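Local structure of uncharacterized protein (Pyrococcus horikoshii, 2CYJ) at residues D60-L65 against G106-L111. The protein is of unknown function and belongs to the DUF498/DUF598 (Mth938-like) family of small alpha/beta proteins. Numbering follows the deposited sequence. Where two conformers were deposited one is given.
Sequences DFDVLL and GKKRIL
Strands 63-68 and 110-115, parallel neighbours inside the five-stranded mixed sheet, begin side by side here, V63 pairing with I110 and L64 with L111. L111 N gives a hydrogen bond to V63 O, and L65 N one to L111 O (2.8 Å). Ahead of these, R109 O accepts twice, from D62 N at 2.8 Å and from V63 N, the latter nearly in line with the carbonyl. The D62 carboxylate grips R109 by both backbone and side chain. A chi1 of -58° sets D62 CG anti to the carbonyl carbon, and from there OD2 accepts from R109 N (2.9 Å), while R109 NE approaches the same oxygen from above the carboxylate plane; D62 OD1 takes R109 NH2 on its syn side, well out of the carboxylate plane, at 2.9 Å. D62 OD1 and OD2 both lie close to the guanidinium plane of R109, which is turned 44° from the carboxylate. D60 adds a second salt bridge, OD2 to R109 NH1, its carboxylate standing almost perpendicular to the guanidinium (87°). On the face of the sheet that carries L64 and L111, L111 CD2 sits over one face of the F61 ring in a CH-pi contact, 3.9 Å from the centroid, and also touches L64 CD1; V84 packs against both F61 and L64. The opposite face carries V63 and I110, side by side and meeting through CB and CG1 (4.1 Å). I110 continues onto L101 and L104 of helix 94-104, and K108, whose CD brushes V63 CG2, sends NZ to E88. Four nitrogens of R109, one of them its backbone N, are thus held by the carboxylates of D60 and D62 at the solvent-facing entry of both strands, and the two carboxylates would be expected to stabilise the arginine's positive charge, just ahead of the apolar sheet interior.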
# COMPACT_ATOMS: atom_id res chain seq x y z
N ASP A 60 12.90 -5.21 -5.66
CA ASP A 60 13.64 -4.03 -5.25
C ASP A 60 12.77 -2.80 -5.54
O ASP A 60 12.03 -2.78 -6.53
CB ASP A 60 14.95 -3.95 -6.05
CG ASP A 60 15.94 -2.96 -5.47
OD1 ASP A 60 16.06 -2.89 -4.23
OD2 ASP A 60 16.62 -2.27 -6.25
N PHE A 61 12.84 -1.80 -4.67
CA PHE A 61 12.04 -0.59 -4.88
C PHE A 61 12.74 0.63 -4.30
O PHE A 61 13.63 0.51 -3.45
CB PHE A 61 10.64 -0.76 -4.26
CG PHE A 61 10.64 -0.99 -2.77
CD1 PHE A 61 10.42 0.06 -1.88
CD2 PHE A 61 10.87 -2.27 -2.25
CE1 PHE A 61 10.43 -0.15 -0.50
CE2 PHE A 61 10.89 -2.49 -0.88
CZ PHE A 61 10.66 -1.43 0.00
N ASP A 62 12.34 1.79 -4.80
CA ASP A 62 12.89 3.08 -4.38
C ASP A 62 11.93 3.79 -3.44
O ASP A 62 12.34 4.52 -2.53
CB ASP A 62 13.09 3.99 -5.60
CG ASP A 62 14.00 3.37 -6.65
OD1 ASP A 62 15.13 2.99 -6.29
OD2 ASP A 62 13.58 3.28 -7.82
N VAL A 63 10.65 3.57 -3.68
CA VAL A 63 9.59 4.24 -2.96
C VAL A 63 8.56 3.29 -2.39
O VAL A 63 8.13 2.38 -3.09
CB VAL A 63 8.83 5.19 -3.92
CG1 VAL A 63 7.68 5.88 -3.18
CG2 VAL A 63 9.77 6.20 -4.54
N LEU A 64 8.20 3.48 -1.12
CA LEU A 64 7.11 2.73 -0.51
C LEU A 64 5.99 3.76 -0.39
O LEU A 64 6.14 4.79 0.28
CB LEU A 64 7.44 2.20 0.90
CG LEU A 64 6.19 1.65 1.62
CD1 LEU A 64 5.67 0.39 0.91
CD2 LEU A 64 6.51 1.35 3.07
N LEU A 65 4.88 3.50 -1.08
CA LEU A 65 3.73 4.39 -1.06
C LEU A 65 2.58 3.68 -0.36
O LEU A 65 2.16 2.59 -0.75
CB LEU A 65 3.34 4.77 -2.49
CG LEU A 65 2.14 5.71 -2.73
CD1 LEU A 65 0.84 4.92 -2.69
CD2 LEU A 65 2.15 6.84 -1.71
N GLY A 106 6.27 4.69 -13.53
CA GLY A 106 7.06 4.69 -14.74
C GLY A 106 8.49 5.15 -14.61
O GLY A 106 9.31 4.89 -15.49
N LYS A 107 8.80 5.85 -13.53
CA LYS A 107 10.17 6.29 -13.34
C LYS A 107 10.79 5.52 -12.19
O LYS A 107 11.51 4.55 -12.40
CB LYS A 107 10.21 7.80 -13.14
CG LYS A 107 10.13 8.52 -14.49
CD LYS A 107 10.15 10.04 -14.39
CE LYS A 107 10.30 10.65 -15.78
NZ LYS A 107 10.13 12.13 -15.78
N LYS A 108 10.49 5.94 -10.96
CA LYS A 108 11.03 5.23 -9.82
C LYS A 108 10.28 3.91 -9.64
O LYS A 108 9.16 3.75 -10.12
CB LYS A 108 10.89 6.08 -8.55
CG LYS A 108 11.79 7.31 -8.51
CD LYS A 108 11.35 8.28 -7.43
CE LYS A 108 12.26 9.51 -7.40
NZ LYS A 108 11.80 10.50 -6.38
N ARG A 109 10.93 2.98 -8.95
CA ARG A 109 10.33 1.68 -8.68
C ARG A 109 9.51 1.86 -7.42
O ARG A 109 10.04 2.17 -6.35
CB ARG A 109 11.42 0.64 -8.50
CG ARG A 109 12.25 0.45 -9.76
CD ARG A 109 13.48 -0.37 -9.49
NE ARG A 109 14.36 0.33 -8.56
CZ ARG A 109 15.51 -0.16 -8.11
NH1 ARG A 109 15.92 -1.35 -8.51
NH2 ARG A 109 16.25 0.55 -7.27
N ILE A 110 8.21 1.67 -7.55
CA ILE A 110 7.31 1.88 -6.43
C ILE A 110 6.57 0.65 -5.93
O ILE A 110 5.97 -0.09 -6.71
CB ILE A 110 6.25 2.93 -6.82
CG1 ILE A 110 6.93 4.16 -7.42
CG2 ILE A 110 5.46 3.33 -5.60
CD1 ILE A 110 5.97 5.09 -8.14
N LEU A 111 6.64 0.45 -4.61
CA LEU A 111 5.92 -0.62 -3.92
C LEU A 111 4.76 0.12 -3.23
O LEU A 111 4.99 1.05 -2.45
CB LEU A 111 6.80 -1.28 -2.86
CG LEU A 111 6.07 -2.27 -1.94
CD1 LEU A 111 5.47 -3.45 -2.73
CD2 LEU A 111 7.07 -2.78 -0.89